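Local coordinates for protein valine-pyruvate aminotransferase (Salmonella typhimurium, PDB 3G7Q) that transfers the amino group of L-valine to pyruvate, giving 3-methyl-2-oxobutanoate and L-alanine, with pyridoxal 5'-phosphate as cofactor, at residues K361-L366 / A407-R412; F341-F346 / H371-G376. All coordinates share one frame; numbering follows the deposited sequence.

Interaction 1 of 2, residues K361-L366 / A407-R412; sequences KARGVL and AEEIER
Arg363 meets Glu408 and Glu409 in a salt-bridge network at the periphery of the small domain, where the turn after helix 353-362 comes up against the C-terminal helix 396-416. The guanidinium works through its outer nitrogens. Arg363 NH1 and NH2 both close on one oxygen, Glu408 OE1, each at 2.8 Å. That oxygen lies in the guanidinium plane and is approached almost along its C-O bond, and the carboxylate itself is turned only 12° from the guanidinium. Arg363 NH1 also donates to Glu409 OE2 at 2.9 Å. Here the carboxylate stands steeply, its plane at 79° to the guanidinium, and offers the anti lone pair. The Arg363 chain bends at chi3 (64°), turning NE and the guanidinium out of line with the rest of the chain; Arg363 CD passes 3.3 Å from Glu409 OE2. Next to this pair, water 1 donates to Glu408 OE2 at 2.7 Å and is only weakly held by Arg363 NH2. Glu409 OE1 makes a long ion pair with Arg412 NE, the one nitrogen of that guanidinium that is modelled. Directly after Arg363 in the chain, Gly364 with its positive phi is the C' residue of a Schellman motif ending helix 353-362. With the Arg363 guanidinium shared by two neighbouring carboxylates, and Arg412 adding at most a weak contribution, both glutamates are likely to stay ionised.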
loop_
_atom_site.group_PDB
_atom_site.type_symbol
_atom_site.label_atom_id
_atom_site.label_comp_id
_atom_site.label_asym_id
_atom_site.label_seq_id
_atom_site.Cartn_x
_atom_site.Cartn_y
_atom_site.Cartn_z
ATOM N N LYS A 361 -12.134 -18.565 -23.789
ATOM C CA LYS A 361 -11.453 -19.197 -22.666
ATOM C C LYS A 361 -11.297 -20.694 -22.883
ATOM O O LYS A 361 -10.233 -21.255 -22.617
ATOM C CB LYS A 361 -12.226 -18.937 -21.372
ATOM C CG LYS A 361 -11.573 -19.575 -20.136
ATOM C CD LYS A 361 -12.134 -18.993 -18.854
ATOM C CE LYS A 361 -13.341 -19.715 -18.387
ATOM N NZ LYS A 361 -12.933 -21.025 -17.762
ATOM N N ALA A 362 -12.348 -21.346 -23.375
ATOM C CA ALA A 362 -12.302 -22.794 -23.641
ATOM C C ALA A 362 -11.233 -23.136 -24.678
ATOM O O ALA A 362 -10.773 -24.274 -24.729
ATOM C CB ALA A 362 -13.665 -23.300 -24.118
ATOM N N ARG A 363 -10.883 -22.168 -25.522
ATOM C CA ARG A 363 -9.835 -22.331 -26.519
ATOM C C ARG A 363 -8.504 -21.692 -26.145
ATOM O O ARG A 363 -7.639 -21.541 -26.998
ATOM C CB ARG A 363 -10.323 -21.795 -27.850
ATOM C CG ARG A 363 -11.541 -22.539 -28.335
ATOM C CD ARG A 363 -11.886 -22.224 -29.745
ATOM N NE ARG A 363 -10.850 -22.654 -30.680
ATOM C CZ ARG A 363 -10.772 -22.250 -31.940
ATOM N NH1 ARG A 363 -11.656 -21.388 -32.428
ATOM N NH2 ARG A 363 -9.786 -22.675 -32.708
ATOM N N GLY A 364 -8.344 -21.300 -24.890
ATOM C CA GLY A 364 -7.079 -20.784 -24.391
ATOM C C GLY A 364 -6.783 -19.327 -24.590
ATOM O O GLY A 364 -5.627 -18.910 -24.465
ATOM N N VAL A 365 -7.820 -18.538 -24.883
ATOM C CA VAL A 365 -7.670 -17.109 -25.139
ATOM C C VAL A 365 -8.466 -16.324 -24.097
ATOM O O VAL A 365 -9.659 -16.575 -23.887
ATOM C CB VAL A 365 -8.164 -16.734 -26.561
ATOM C CG1 VAL A 365 -8.065 -15.235 -26.805
ATOM C CG2 VAL A 365 -7.389 -17.499 -27.635
ATOM N N LEU A 366 -7.787 -15.411 -23.409
ATOM C CA LEU A 366 -8.412 -14.570 -22.425
ATOM C C LEU A 366 -8.376 -13.087 -22.810
ATOM O O LEU A 366 -7.305 -12.545 -23.086
ATOM C CB LEU A 366 -7.726 -14.762 -21.082
ATOM C CG LEU A 366 -7.907 -16.128 -20.418
ATOM C CD1 LEU A 366 -7.053 -16.112 -19.180
ATOM C CD2 LEU A 366 -9.392 -16.457 -20.093
ATOM N N ALA A 407 -11.465 -14.406 -34.342
ATOM C CA ALA A 407 -12.187 -14.317 -35.602
ATOM C C ALA A 407 -12.996 -15.572 -35.865
ATOM O O ALA A 407 -14.103 -15.500 -36.398
ATOM C CB ALA A 407 -11.212 -14.010 -36.761
ATOM N N GLU A 408 -12.451 -16.739 -35.533
ATOM C CA GLU A 408 -13.221 -17.975 -35.703
ATOM C C GLU A 408 -14.490 -17.999 -34.843
ATOM O O GLU A 408 -15.531 -18.438 -35.299
ATOM C CB GLU A 408 -12.363 -19.196 -35.381
ATOM C CG GLU A 408 -11.301 -19.485 -36.435
ATOM C CD GLU A 408 -10.323 -20.560 -36.018
ATOM O OE1 GLU A 408 -10.510 -21.150 -34.955
ATOM O OE2 GLU A 408 -9.367 -20.821 -36.763
ATOM N N GLU A 409 -14.386 -17.501 -33.614
ATOM C CA GLU A 409 -15.525 -17.473 -32.677
ATOM C C GLU A 409 -16.552 -16.409 -33.060
ATOM O O GLU A 409 -17.744 -16.635 -32.893
ATOM C CB GLU A 409 -15.025 -17.319 -31.235
ATOM C CG GLU A 409 -14.242 -18.544 -30.763
ATOM C CD GLU A 409 -14.991 -19.842 -30.953
ATOM O OE1 GLU A 409 -16.210 -19.921 -30.626
ATOM O OE2 GLU A 409 -14.367 -20.806 -31.453
ATOM N N ILE A 410 -16.094 -15.261 -33.551
ATOM C CA ILE A 410 -16.993 -14.234 -34.061
ATOM C C ILE A 410 -17.756 -14.811 -35.268
ATOM O O ILE A 410 -18.975 -14.702 -35.342
ATOM C CB ILE A 410 -16.256 -12.939 -34.443
ATOM C CG1 ILE A 410 -15.663 -12.218 -33.213
ATOM C CG2 ILE A 410 -17.169 -11.973 -35.216
ATOM C CD1 ILE A 410 -16.655 -11.769 -32.176
ATOM N N GLU A 411 -17.048 -15.476 -36.185
ATOM C CA GLU A 411 -17.694 -16.090 -37.350
ATOM C C GLU A 411 -18.701 -17.123 -36.902
ATOM O O GLU A 411 -19.790 -17.192 -37.465
ATOM C CB GLU A 411 -16.652 -16.741 -38.273
ATOM C CG GLU A 411 -17.158 -17.719 -39.324
ATOM C CD GLU A 411 -18.078 -17.140 -40.391
ATOM O OE1 GLU A 411 -18.051 -15.908 -40.585
ATOM O OE2 GLU A 411 -18.800 -17.937 -41.065
ATOM N N ARG A 412 -18.325 -17.962 -35.947
ATOM C CA ARG A 412 -19.248 -18.968 -35.439
ATOM C C ARG A 412 -20.534 -18.330 -34.888
ATOM O O ARG A 412 -21.623 -18.818 -35.172
ATOM C CB ARG A 412 -18.603 -19.817 -34.344
ATOM C CG ARG A 412 -19.498 -20.913 -33.809
ATOM C CD ARG A 412 -18.846 -21.666 -32.663
ATOM N NE ARG A 412 -17.614 -22.321 -33.072
HETATM O O HOH W 1 -7.763 -22.606 -35.504
#

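Interaction 2 of 2, residues F341-F346 / H371-G376; sequences FLWLWF and HYFFPG. With EDO (1,2-ethanediol), chain F.
Trp343 reaches from strand 341-345 into the loop that follows strand 368-369, and its six-membered ring meets Phe373 and Phe374. The first pair is an offset edge-to-face stack: the indole turns its edge toward the face of Phe373, the planes stand at 88° and the ring centroids are 5.6 Å apart. CZ3 of Trp343 comes closest, 3.7 Å from CD1 of Phe373, and CH2 of Trp343 follows at 4.0 Å from the same atom. Phe374 takes the neighbouring part of the indole rim by plain apolar packing, with its CE1 3.8 Å from Trp343 CZ2. The indole gets there because CG of Trp343 is anti to the backbone N (chi1 179°), which sends the ring system out from the strand, benzo end first, so that neighbouring parts of its rim meet the two phenyl groups. Further rings and side chains extend the cluster: Tyr141 stacks on Phe373, while Pro192 and Cys387 pack against Trp343.

Polar bonds are made at the margins. The indole NE1 is hydrogen-bonded to Tyr168 OH, so the buried N-H is satisfied and the rotation of the ring is further restricted. The end of Tyr372 leads away from Trp343 and takes no part in the packing; its OH shares a 2.7 Å hydrogen bond with O1 of an ethanediol, probably from the crystallisation liquor, which also bonds to Gly16 O.

This aromatic cluster joins a central strand of the small-domain sheet to the connection between strands 368-369 and 387-391, in the fold-type I architecture of the class I/II pyridoxal-phosphate aminotransferases.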
loop_
_atom_site.group_PDB
_atom_site.type_symbol
_atom_site.label_atom_id
_atom_site.label_comp_id
_atom_site.label_asym_id
_atom_site.label_seq_id
_atom_site.Cartn_x
_atom_site.Cartn_y
_atom_site.Cartn_z
ATOM N N PHE A 341 -4.007 -0.691 -24.514
ATOM C CA PHE A 341 -5.134 -1.553 -24.829
ATOM C C PHE A 341 -5.776 -1.249 -26.174
ATOM O O PHE A 341 -5.655 -0.158 -26.692
ATOM C CB PHE A 341 -6.243 -1.357 -23.786
ATOM C CG PHE A 341 -5.763 -1.492 -22.367
ATOM C CD1 PHE A 341 -5.540 -2.745 -21.807
ATOM C CD2 PHE A 341 -5.473 -0.370 -21.623
ATOM C CE1 PHE A 341 -5.053 -2.864 -20.507
ATOM C CE2 PHE A 341 -4.975 -0.493 -20.301
ATOM C CZ PHE A 341 -4.770 -1.712 -19.761
ATOM N N LEU A 342 -6.465 -2.252 -26.697
ATOM C CA LEU A 342 -7.392 -2.058 -27.785
ATOM C C LEU A 342 -8.782 -2.457 -27.255
ATOM O O LEU A 342 -8.961 -3.480 -26.565
ATOM C CB LEU A 342 -7.021 -2.837 -29.038
ATOM C CG LEU A 342 -5.788 -2.346 -29.784
ATOM C CD1 LEU A 342 -5.443 -3.336 -30.935
ATOM C CD2 LEU A 342 -5.982 -0.920 -30.320
ATOM N N TRP A 343 -9.744 -1.611 -27.560
ATOM C CA TRP A 343 -11.146 -1.824 -27.180
ATOM C C TRP A 343 -11.879 -2.187 -28.450
ATOM O O TRP A 343 -11.986 -1.365 -29.403
ATOM C CB TRP A 343 -11.687 -0.564 -26.551
ATOM C CG TRP A 343 -13.116 -0.541 -26.111
ATOM C CD1 TRP A 343 -14.147 0.099 -26.705
ATOM C CD2 TRP A 343 -13.638 -1.099 -24.893
ATOM N NE1 TRP A 343 -15.278 -0.047 -25.966
ATOM C CE2 TRP A 343 -14.998 -0.773 -24.845
ATOM C CE3 TRP A 343 -13.087 -1.861 -23.859
ATOM C CZ2 TRP A 343 -15.833 -1.167 -23.794
ATOM C CZ3 TRP A 343 -13.905 -2.241 -22.800
ATOM C CH2 TRP A 343 -15.262 -1.893 -22.782
ATOM N N LEU A 344 -12.400 -3.415 -28.443
ATOM C CA LEU A 344 -13.049 -4.002 -29.604
ATOM C C LEU A 344 -14.553 -4.012 -29.425
ATOM O O LEU A 344 -15.049 -4.536 -28.428
ATOM C CB LEU A 344 -12.564 -5.432 -29.812
ATOM C CG LEU A 344 -11.024 -5.621 -29.803
ATOM C CD1 LEU A 344 -10.648 -7.106 -29.998
ATOM C CD2 LEU A 344 -10.327 -4.695 -30.804
ATOM N N TRP A 345 -15.258 -3.440 -30.400
ATOM C CA TRP A 345 -16.709 -3.406 -30.435
ATOM C C TRP A 345 -17.181 -4.280 -31.599
ATOM O O TRP A 345 -17.021 -3.902 -32.750
ATOM C CB TRP A 345 -17.211 -1.975 -30.561
ATOM C CG TRP A 345 -18.687 -1.816 -30.764
ATOM C CD1 TRP A 345 -19.686 -2.677 -30.372
ATOM C CD2 TRP A 345 -19.347 -0.667 -31.325
ATOM N NE1 TRP A 345 -20.917 -2.159 -30.727
ATOM C CE2 TRP A 345 -20.735 -0.929 -31.307
ATOM C CE3 TRP A 345 -18.898 0.544 -31.850
ATOM C CZ2 TRP A 345 -21.673 -0.022 -31.800
ATOM C CZ3 TRP A 345 -19.851 1.447 -32.367
ATOM C CH2 TRP A 345 -21.214 1.137 -32.345
ATOM N N PHE A 346 -17.746 -5.439 -31.268
ATOM C CA PHE A 346 -18.244 -6.413 -32.238
ATOM C C PHE A 346 -19.653 -5.963 -32.530
ATOM O O PHE A 346 -20.632 -6.448 -31.961
ATOM C CB PHE A 346 -18.140 -7.829 -31.665
ATOM C CG PHE A 346 -16.751 -8.166 -31.183
ATOM C CD1 PHE A 346 -15.677 -8.188 -32.068
ATOM C CD2 PHE A 346 -16.501 -8.428 -29.837
ATOM C CE1 PHE A 346 -14.414 -8.492 -31.627
ATOM C CE2 PHE A 346 -15.227 -8.736 -29.403
ATOM C CZ PHE A 346 -14.184 -8.760 -30.286
ATOM N N HIS A 371 -18.598 -5.285 -20.400
ATOM C CA HIS A 371 -19.662 -4.823 -19.514
ATOM C C HIS A 371 -19.167 -4.391 -18.164
ATOM O O HIS A 371 -19.759 -3.519 -17.539
ATOM C CB HIS A 371 -20.719 -5.915 -19.351
ATOM C CG HIS A 371 -21.855 -5.533 -18.456
ATOM N ND1 HIS A 371 -22.737 -4.511 -18.754
ATOM C CD2 HIS A 371 -22.283 -6.073 -17.291
ATOM C CE1 HIS A 371 -23.634 -4.419 -17.790
ATOM N NE2 HIS A 371 -23.394 -5.366 -16.899
ATOM N N TYR A 372 -18.051 -4.959 -17.745
ATOM C CA TYR A 372 -17.510 -4.678 -16.454
ATOM C C TYR A 372 -16.939 -3.269 -16.289
ATOM O O TYR A 372 -16.733 -2.835 -15.158
ATOM C CB TYR A 372 -16.493 -5.770 -16.091
ATOM C CG TYR A 372 -17.106 -7.172 -16.134
ATOM C CD1 TYR A 372 -18.283 -7.468 -15.431
ATOM C CD2 TYR A 372 -16.506 -8.198 -16.846
ATOM C CE1 TYR A 372 -18.857 -8.741 -15.474
ATOM C CE2 TYR A 372 -17.067 -9.476 -16.884
ATOM C CZ TYR A 372 -18.240 -9.745 -16.205
ATOM O OH TYR A 372 -18.791 -11.028 -16.236
ATOM N N PHE A 373 -16.745 -2.530 -17.392
ATOM C CA PHE A 373 -16.223 -1.168 -17.338
ATOM C C PHE A 373 -17.285 -0.058 -17.339
ATOM O O PHE A 373 -16.948 1.106 -17.572
ATOM C CB PHE A 373 -15.259 -0.946 -18.516
ATOM C CG PHE A 373 -14.094 -1.890 -18.529
ATOM C CD1 PHE A 373 -14.167 -3.110 -19.179
ATOM C CD2 PHE A 373 -12.909 -1.562 -17.877
ATOM C CE1 PHE A 373 -13.073 -3.991 -19.197
ATOM C CE2 PHE A 373 -11.829 -2.438 -17.886
ATOM C CZ PHE A 373 -11.919 -3.657 -18.551
ATOM N N PHE A 374 -18.549 -0.417 -17.140
ATOM C CA PHE A 374 -19.653 0.537 -17.157
ATOM C C PHE A 374 -20.522 0.482 -15.905
ATOM O O PHE A 374 -21.735 0.494 -16.001
ATOM C CB PHE A 374 -20.588 0.242 -18.320
ATOM C CG PHE A 374 -19.989 0.420 -19.669
ATOM C CD1 PHE A 374 -19.407 -0.647 -20.324
ATOM C CD2 PHE A 374 -20.110 1.622 -20.333
ATOM C CE1 PHE A 374 -18.894 -0.493 -21.576
ATOM C CE2 PHE A 374 -19.596 1.775 -21.600
ATOM C CZ PHE A 374 -18.992 0.709 -22.229
ATOM N N PRO A 375 -19.928 0.452 -14.726
ATOM C CA PRO A 375 -20.851 0.385 -13.585
ATOM C C PRO A 375 -21.604 1.693 -13.357
ATOM O O PRO A 375 -21.082 2.775 -13.604
ATOM C CB PRO A 375 -19.918 0.130 -12.404
ATOM C CG PRO A 375 -18.650 0.822 -12.808
ATOM C CD PRO A 375 -18.523 0.525 -14.294
ATOM N N GLY A 376 -22.836 1.577 -12.893
ATOM C CA GLY A 376 -23.621 2.740 -12.538
ATOM C C GLY A 376 -24.279 3.523 -13.656
ATOM O O GLY A 376 -24.547 4.704 -13.470
HETATM C C1 EDO F . -16.288 -13.009 -17.133
HETATM O O1 EDO F . -17.624 -12.994 -17.661
HETATM C C2 EDO F . -16.013 -14.325 -16.402
HETATM O O2 EDO F . -16.863 -14.473 -15.255
#

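Overall arrangement
Both contacts belong to the C-terminal part of the chain and lie on the same side of its centre, with their own centres 18 Å apart. Interaction 1 is an ionic network near the surface, about 26 Å from the chain centre; interaction 2 is a buried aromatic one, about 13 Å from it. They touch where CD1 of Ile410, on helix 396-416, packs 3.7 Å from CD1 of Phe346, just past strand 341-345. Their segments alternate along the sequence, and helix 353-362, which follows strand 341-345, serves both: Leu356 packs against Phe346 as well as against Glu409 and Ile410. Within interaction 2, Phe341 and Phe373 both touch Arg389 of strand 387-391.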